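Local coordinates for acyl-[acyl-carrier-protein]--UDP-N-acetylglucosamine O-acyltransferase (Acinetobacter baumannii, PDB 4E6U), which catalyses the transfer of an acyl chain from acyl carrier protein to UDP-N-acetylglucosamine, an early step in the synthesis of lipopolysaccharide, at the interface of chains A and B. Coordinates in Å, arbitrary orientation; residue numbers count along the deposited sequence, not the author numbering. Chains: chain A/B, Acyl-[acyl-carrier-protein]--UDP-N-acetylglucosamine O-acyltransferase.

Contact 1: the interface of chains A and B. Residues chain A 31, 33, 49, 51, 68, 72; chain B 30, 48-49, 66-67.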
ATOM      1  N   TYR A  31      16.746 -16.099  11.094  1.00  9.91           N
ATOM      2  CA  TYR A  31      16.939 -14.657  11.014  1.00 10.60           C
ATOM      3  C   TYR A  31      15.810 -13.864  11.638  1.00 11.43           C
ATOM      4  O   TYR A  31      15.597 -12.724  11.277  1.00 13.37           O
ATOM      5  CB  TYR A  31      17.248 -14.218   9.553  1.00 10.98           C
ATOM      6  CG  TYR A  31      18.353 -15.032   8.918  1.00 10.59           C
ATOM      7  CD1 TYR A  31      18.175 -15.733   7.717  1.00 12.51           C
ATOM      8  CD2 TYR A  31      19.585 -15.132   9.548  1.00 11.65           C
ATOM      9  CE1 TYR A  31      19.232 -16.482   7.164  1.00 11.59           C
ATOM     10  CE2 TYR A  31      20.616 -15.887   9.023  1.00 12.52           C
ATOM     11  CZ  TYR A  31      20.432 -16.563   7.846  1.00 12.10           C
ATOM     12  OH  TYR A  31      21.512 -17.292   7.376  1.00 13.93           O
ATOM     13  N   ILE A  33      14.169 -11.930  14.941  1.00 10.25           N
ATOM     14  CA  ILE A  33      14.624 -11.180  16.093  1.00 11.04           C
ATOM     15  C   ILE A  33      13.496 -11.133  17.086  1.00 11.74           C
ATOM     16  O   ILE A  33      12.388 -10.697  16.749  1.00 11.89           O
ATOM     17  CB  ILE A  33      15.001  -9.723  15.696  1.00 11.70           C
ATOM     18  CG1 ILE A  33      16.042  -9.681  14.559  1.00 13.37           C
ATOM     19  CG2 ILE A  33      15.397  -8.895  16.930  1.00 15.48           C
ATOM     20  CD1 ILE A  33      17.334 -10.418  14.887  1.00 15.92           C
ATOM     21  N   HIS A  49      12.691 -14.313   9.182  1.00 10.08           N
ATOM     22  CA  HIS A  49      12.677 -12.864   8.972  1.00  9.97           C
ATOM     23  C   HIS A  49      11.510 -12.129   9.643  1.00 10.51           C
ATOM     24  O   HIS A  49      10.985 -11.142   9.108  1.00 10.18           O
ATOM     25  CB  HIS A  49      12.692 -12.489   7.471  1.00 10.85           C
ATOM     26  CG  HIS A  49      13.931 -12.900   6.748  1.00 11.82           C
ATOM     27  ND1 HIS A  49      14.031 -14.095   6.067  1.00 14.31           N
ATOM     28  CD2 HIS A  49      15.105 -12.259   6.561  1.00 15.93           C
ATOM     29  CE1 HIS A  49      15.220 -14.182   5.513  1.00 16.94           C
ATOM     30  NE2 HIS A  49      15.888 -13.088   5.785  1.00 15.44           N
ATOM     31  N   VAL A  51      10.442  -9.836  12.884  1.00  9.86           N
ATOM     32  CA  VAL A  51      10.942  -9.025  14.001  1.00 10.18           C
ATOM     33  C   VAL A  51       9.812  -8.808  14.999  1.00  9.55           C
ATOM     34  O   VAL A  51       8.751  -8.287  14.636  1.00 10.83           O
ATOM     35  CB  VAL A  51      11.508  -7.661  13.529  1.00  9.54           C
ATOM     36  CG1 VAL A  51      11.827  -6.756  14.749  1.00 11.19           C
ATOM     37  CG2 VAL A  51      12.735  -7.865  12.629  1.00 12.04           C
ATOM     38  N   ALA A  68       7.186  -9.457   8.632  1.00  9.85           N
ATOM     39  CA  ALA A  68       6.287  -8.774   9.547  1.00  9.75           C
ATOM     40  C   ALA A  68       7.074  -8.099  10.658  1.00  9.27           C
ATOM     41  O   ALA A  68       8.032  -8.659  11.214  1.00  9.58           O
ATOM     42  CB  ALA A  68       5.302  -9.756  10.112  1.00 10.75           C
ATOM     43  N   GLU A  72       6.483  -3.207  17.374  1.00 11.85           N
ATOM     44  CA  GLU A  72       7.465  -2.148  17.256  1.00 11.35           C
ATOM     45  C   GLU A  72       6.904  -0.868  17.867  1.00 12.25           C
ATOM     46  O   GLU A  72       5.681  -0.732  17.992  1.00 12.12           O
ATOM     47  CB  GLU A  72       7.833  -1.947  15.771  1.00 11.91           C
ATOM     48  CG  GLU A  72       9.024  -0.999  15.527  1.00 11.94           C
ATOM     49  CD  GLU A  72      10.228  -1.351  16.411  1.00 12.31           C
ATOM     50  OE1 GLU A  72      10.995  -2.255  16.027  1.00 14.46           O
ATOM     51  OE2 GLU A  72      10.399  -0.762  17.513  1.00 12.92           O
TER
ATOM     52  N   PRO B  30      21.242  -6.516  13.731  1.00 10.76           N
ATOM     53  CA  PRO B  30      21.514  -7.773  13.068  1.00 10.58           C
ATOM     54  C   PRO B  30      21.002  -7.845  11.629  1.00  9.91           C
ATOM     55  O   PRO B  30      19.948  -7.284  11.302  1.00 10.26           O
ATOM     56  CB  PRO B  30      20.751  -8.799  13.916  1.00 12.32           C
ATOM     57  CG  PRO B  30      20.528  -8.164  15.235  1.00 13.69           C
ATOM     58  CD  PRO B  30      20.521  -6.678  15.005  1.00 11.37           C
ATOM     59  N   SER B  48      17.480  -3.955  12.986  1.00 10.87           N
ATOM     60  CA  SER B  48      17.836  -5.161  12.228  1.00 10.33           C
ATOM     61  C   SER B  48      17.278  -5.071  10.804  1.00  9.54           C
ATOM     62  O   SER B  48      16.363  -4.281  10.521  1.00 10.52           O
ATOM     63  CB  SER B  48      17.267  -6.411  12.912  1.00 10.58           C
ATOM     64  OG  SER B  48      15.859  -6.531  12.751  1.00 11.27           O
ATOM     65  N   HIS B  49      17.820  -5.882   9.902  1.00 10.08           N
ATOM     66  CA  HIS B  49      17.180  -6.118   8.607  1.00  9.97           C
ATOM     67  C   HIS B  49      16.999  -4.864   7.742  1.00 10.51           C
ATOM     68  O   HIS B  49      16.007  -4.730   7.012  1.00 10.18           O
ATOM     69  CB  HIS B  49      15.807  -6.816   8.749  1.00 10.85           C
ATOM     70  CG  HIS B  49      15.874  -8.192   9.322  1.00 11.82           C
ATOM     71  ND1 HIS B  49      15.722  -8.444  10.670  1.00 14.31           N
ATOM     72  CD2 HIS B  49      16.032  -9.395   8.730  1.00 15.93           C
ATOM     73  CE1 HIS B  49      15.808  -9.738  10.884  1.00 16.94           C
ATOM     74  NE2 HIS B  49      15.985 -10.340   9.734  1.00 15.44           N
ATOM     75  N   GLN B  66      13.506  -1.831  10.543  1.00  9.91           N
ATOM     76  CA  GLN B  66      13.613  -3.078   9.816  1.00  9.43           C
ATOM     77  C   GLN B  66      12.809  -3.092   8.523  1.00  9.68           C
ATOM     78  O   GLN B  66      11.676  -2.554   8.443  1.00 10.00           O
ATOM     79  CB  GLN B  66      13.154  -4.251  10.709  1.00 10.28           C
ATOM     80  CG  GLN B  66      11.774  -4.085  11.381  1.00  9.89           C
ATOM     81  CD  GLN B  66      11.792  -3.396  12.740  1.00 10.57           C
ATOM     82  OE1 GLN B  66      10.751  -3.373  13.440  1.00 14.17           O
ATOM     83  NE2 GLN B  66      12.903  -2.863  13.122  1.00  8.96           N
ATOM     84  N   PHE B  67      13.412  -3.755   7.537  1.00  9.10           N
ATOM     85  CA  PHE B  67      12.800  -4.016   6.230  1.00  9.42           C
ATOM     86  C   PHE B  67      12.689  -2.763   5.370  1.00 10.65           C
ATOM     87  O   PHE B  67      11.989  -2.767   4.352  1.00 11.37           O
ATOM     88  CB  PHE B  67      11.428  -4.706   6.363  1.00  9.65           C
ATOM     89  CG  PHE B  67      11.402  -5.828   7.376  1.00  9.34           C
ATOM     90  CD1 PHE B  67      12.284  -6.909   7.267  1.00 10.78           C
ATOM     91  CD2 PHE B  67      10.484  -5.812   8.417  1.00  9.91           C
ATOM     92  CE1 PHE B  67      12.236  -7.942   8.207  1.00 10.42           C
ATOM     93  CE2 PHE B  67      10.437  -6.862   9.345  1.00 11.02           C
ATOM     94  CZ  PHE B  67      11.307  -7.905   9.245  1.00 10.69           C
TER
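A:Ile33 and A:Val51 pack against B:Ser48 and B:His49 where two left-handed parallel beta-helices lie side by side, an interface between subunits of the LpxA homotrimer that helps hold neighbouring helices together. Strands 33-34 and 51-52 of chain A present the aliphatic groups, and loop residues of chain B present an imidazole and a hydroxyl, flanked by B:Pro30 and B:Phe67, a worked example of hydrophobic branches fitted around a fixed imidazole. B:His49 inserts its ring among A:Tyr31, A:Ile33 and A:Val51. The ring edge points at the main-chain carbonyl of A:Tyr31, which lies in the ring plane, and NE2 of B:His49 makes a weak hydrogen bond of 2.9 Å to A:Tyr31 O, bent to 120° at the hydrogen. At the other ring nitrogen, a hydrogen bond of 2.8 Å joins B:Ser48 OG to B:His49 ND1 and should limit rotation of the imidazole. The serine hydroxyl reaches there from between its own backbone N and carbonyl carbon (chi1 73°). CG1 of A:Ile33 touches the ring at B:His49 CE1 (3.7 Å), while its CD1 tip rests on the pyrrolidine of B:Pro30. A:Glu72 and B:Gln66 meet tip to tip, but the modelled oxygen-to-oxygen pairing is doubtful; a flipped amide would present its nitrogen instead. Beside B:His49, the CG2 branch of A:Val51 lies against B:Ser48 OG and 3.7 Å from B:Phe67 CZ, at the tip of the phenyl ring.

Contact 2: the interface of chains A and B. Residues chain A 69, 75, 97-99, 101, 124; chain B 96-97, 121, 139.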
ATOM      1  N   SER A  69       6.643  -6.884  10.990  1.00 10.11           N
ATOM      2  CA  SER A  69       7.197  -6.104  12.089  1.00  9.89           C
ATOM      3  C   SER A  69       6.146  -6.064  13.189  1.00  9.79           C
ATOM      4  O   SER A  69       5.105  -5.406  13.050  1.00 10.35           O
ATOM      5  CB  SER A  69       7.519  -4.697  11.604  1.00 10.36           C
ATOM      6  OG  SER A  69       7.988  -3.894  12.667  1.00 10.46           O
ATOM      7  N   GLN A  75       4.326   5.213  15.812  1.00 13.52           N
ATOM      8  CA  GLN A  75       4.717   6.310  14.918  1.00 14.70           C
ATOM      9  C   GLN A  75       4.247   7.678  15.411  1.00 16.72           C
ATOM     10  O   GLN A  75       4.520   8.694  14.770  1.00 17.15           O
ATOM     11  CB  GLN A  75       4.145   6.048  13.524  1.00 14.19           C
ATOM     12  CG  GLN A  75       4.718   4.785  12.914  1.00 13.18           C
ATOM     13  CD  GLN A  75       4.254   4.562  11.497  1.00 12.97           C
ATOM     14  OE1 GLN A  75       5.084   4.438  10.594  1.00 12.88           O
ATOM     15  NE2 GLN A  75       2.942   4.470  11.285  1.00 12.22           N
ATOM     16  N   HIS A  97       4.860  -8.578   5.649  1.00 10.20           N
ATOM     17  CA  HIS A  97       4.902  -7.118   5.561  1.00 11.45           C
ATOM     18  C   HIS A  97       3.907  -6.392   6.450  1.00 11.41           C
ATOM     19  O   HIS A  97       3.764  -5.175   6.335  1.00 11.85           O
ATOM     20  CB  HIS A  97       4.776  -6.619   4.099  1.00 11.72           C
ATOM     21  CG  HIS A  97       5.761  -7.253   3.169  1.00 11.46           C
ATOM     22  ND1 HIS A  97       5.379  -8.020   2.088  1.00 13.71           N
ATOM     23  CD2 HIS A  97       7.115  -7.268   3.183  1.00 12.42           C
ATOM     24  CE1 HIS A  97       6.461  -8.451   1.456  1.00 13.93           C
ATOM     25  NE2 HIS A  97       7.524  -8.026   2.109  1.00 12.80           N
ATOM     26  N   CYS A  98       3.231  -7.110   7.342  1.00 10.74           N
ATOM     27  CA  CYS A  98       2.392  -6.407   8.321  1.00 10.96           C
ATOM     28  C   CYS A  98       3.229  -5.604   9.284  1.00 11.24           C
ATOM     29  O   CYS A  98       4.429  -5.873   9.482  1.00 11.60           O
ATOM     30  CB  CYS A  98       1.525  -7.384   9.116  1.00 11.82           C
ATOM     31  SG  CYS A  98       0.203  -8.132   8.130  1.00 11.80           S
ATOM     32  N   SER A  99       2.606  -4.597   9.886  1.00 10.21           N
ATOM     33  CA  SER A  99       3.266  -3.817  10.932  1.00 10.60           C
ATOM     34  C   SER A  99       2.251  -3.586  12.034  1.00 11.03           C
ATOM     35  O   SER A  99       1.147  -3.091  11.770  1.00 12.19           O
ATOM     36  CB  SER A  99       3.856  -2.505  10.400  1.00 10.53           C
ATOM     37  OG  SER A  99       2.901  -1.778   9.647  1.00 11.92           O
ATOM     38  N   HIS A 101       1.964  -2.009  15.880  1.00  9.91           N
ATOM     39  CA  HIS A 101       2.706  -1.125  16.772  1.00 11.16           C
ATOM     40  C   HIS A 101       2.155  -1.069  18.183  1.00 11.31           C
ATOM     41  O   HIS A 101       0.967  -1.240  18.385  1.00 12.50           O
ATOM     42  CB  HIS A 101       2.800   0.278  16.185  1.00 11.79           C
ATOM     43  CG  HIS A 101       3.687   0.350  14.991  1.00 10.81           C
ATOM     44  ND1 HIS A 101       3.737   1.451  14.165  1.00 11.57           N
ATOM     45  CD2 HIS A 101       4.540  -0.566  14.467  1.00 11.68           C
ATOM     46  CE1 HIS A 101       4.611   1.220  13.197  1.00 12.10           C
ATOM     47  NE2 HIS A 101       5.121   0.010  13.363  1.00 11.54           N
ATOM     48  N   HIS A 124      -1.492  -2.773   8.485  1.00 10.63           N
ATOM     49  CA  HIS A 124      -0.936  -1.954   9.542  1.00 10.66           C
ATOM     50  C   HIS A 124      -1.937  -1.767  10.646  1.00 11.08           C
ATOM     51  O   HIS A 124      -3.056  -1.301  10.394  1.00 11.41           O
ATOM     52  CB  HIS A 124      -0.538  -0.581   9.022  1.00 11.40           C
ATOM     53  CG  HIS A 124      -0.064   0.345  10.103  1.00 11.65           C
ATOM     54  ND1 HIS A 124       1.178   0.220  10.677  1.00 11.06           N
ATOM     55  CD2 HIS A 124      -0.657   1.406  10.714  1.00 13.06           C
ATOM     56  CE1 HIS A 124       1.337   1.164  11.593  1.00 11.52           C
ATOM     57  NE2 HIS A 124       0.239   1.901  11.631  1.00 13.00           N
TER
ATOM     58  N   GLU B  96       9.426   1.018   8.979  1.00 10.30           N
ATOM     59  CA  GLU B  96       9.477  -0.280   8.308  1.00  9.91           C
ATOM     60  C   GLU B  96       8.967  -0.233   6.890  1.00  9.56           C
ATOM     61  O   GLU B  96       7.999   0.477   6.593  1.00 10.08           O
ATOM     62  CB  GLU B  96       8.672  -1.332   9.073  1.00  9.84           C
ATOM     63  CG  GLU B  96       9.065  -1.491  10.555  1.00 11.45           C
ATOM     64  CD  GLU B  96       8.179  -0.688  11.477  1.00 11.49           C
ATOM     65  OE1 GLU B  96       8.244   0.568  11.454  1.00 11.36           O
ATOM     66  OE2 GLU B  96       7.396  -1.306  12.218  1.00 11.44           O
ATOM     67  N   HIS B  97       9.594  -1.000   6.006  1.00 10.20           N
ATOM     68  CA  HIS B  97       9.078  -1.235   4.656  1.00 11.45           C
ATOM     69  C   HIS B  97       9.158  -0.041   3.721  1.00 11.41           C
ATOM     70  O   HIS B  97       8.615  -0.095   2.618  1.00 11.85           O
ATOM     71  CB  HIS B  97       7.636  -1.803   4.675  1.00 11.72           C
ATOM     72  CG  HIS B  97       7.488  -3.016   5.539  1.00 11.46           C
ATOM     73  ND1 HIS B  97       6.653  -3.053   6.636  1.00 13.71           N
ATOM     74  CD2 HIS B  97       8.100  -4.223   5.489  1.00 12.42           C
ATOM     75  CE1 HIS B  97       6.733  -4.247   7.204  1.00 13.93           C
ATOM     76  NE2 HIS B  97       7.617  -4.967   6.541  1.00 12.80           N
ATOM     77  N   VAL B 121       5.428   3.881   7.761  1.00 10.59           N
ATOM     78  CA  VAL B 121       5.597   2.563   7.140  1.00 11.15           C
ATOM     79  C   VAL B 121       5.226   2.574   5.664  1.00 11.03           C
ATOM     80  O   VAL B 121       4.192   3.120   5.262  1.00 11.06           O
ATOM     81  CB  VAL B 121       4.775   1.486   7.889  1.00 10.51           C
ATOM     82  CG1 VAL B 121       4.720   0.196   7.129  1.00 16.05           C
ATOM     83  CG2 VAL B 121       5.346   1.243   9.288  1.00 12.92           C
ATOM     84  N   ASN B 139       1.385   6.425   6.267  1.00 13.82           N
ATOM     85  CA  ASN B 139       1.599   5.082   5.758  1.00 14.17           C
ATOM     86  C   ASN B 139       1.253   4.922   4.296  1.00 13.77           C
ATOM     87  O   ASN B 139       0.263   5.489   3.829  1.00 13.51           O
ATOM     88  CB  ASN B 139       0.747   4.080   6.553  1.00 15.06           C
ATOM     89  CG  ASN B 139       1.309   3.803   7.910  1.00 17.82           C
ATOM     90  OD1 ASN B 139       1.648   4.718   8.633  1.00 17.57           O
ATOM     91  ND2 ASN B 139       1.408   2.511   8.273  1.00 20.63           N
TER
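A:Ser69 and A:His101 converge on one carboxylate oxygen of B:Glu96, so that two hydrogen bonds from different strands of chain A grip a single acceptor. The hydroxyl A:Ser69 OG donates to B:Glu96 OE2 over 2.7 Å on the anti side. The imidazole A:His101 NE2 donates to the same B:Glu96 OE2 over 2.9 Å on the syn side, nearly straight at 161°, with ring and carboxylate close to coplanar. The glutamate chain, bent at chi2 (96°), carries its acid tip to this meeting point.

A second set of hydrogen bonds reads both ends of the A:Gln75 amide. Its oxygen, A:Gln75 OE1, takes the backbone B:Val121 N on an in-plane lone pair at 2.9 Å. Its nitrogen, A:Gln75 NE2, donates to B:Asn139 OD1 at 3.0 Å. The two side-chain amides stand almost perpendicular, yet the asparagine oxygen lies near the glutamine amide plane; fixing both ends sets the rotation of that amide.

Ring contacts complete the patch. The amide nitrogen of B:Asn139 sits over the centre of one face of A:His124, with B:Asn139 ND2 3.2 Å from A:His124 CG. Within chain A, A:Ser99 OG and A:His124 ND1 share a hydrogen bond of 2.8 Å that steadies this imidazole from its edge. The equivalent histidines A:His97 and B:His97 meet edge-to-face, their planes 87° apart.

By family resemblance, the LpxA active site lies between adjacent subunits; this polar network probably orders groups of both chains around that cleft while joining the trimer.

Contacts 1 and 2 are neighbouring stretches of the same A-B interface, the centres of their C-alpha atoms about 11 Å apart, and they follow one another along the stacked coils of the beta-helices. In chain A, A:Ala68 of contact 1 immediately precedes A:Ser69 of contact 2, at the start of strand 69-70. Their character changes along the way: contact 1 relies mainly on aliphatic packing around an imidazole, contact 2 on directional hydrogen bonds. Apolar packing and directional bonding could together fix how the beta-helices sit against each other, an arrangement expected to recur at each interface of the trimer.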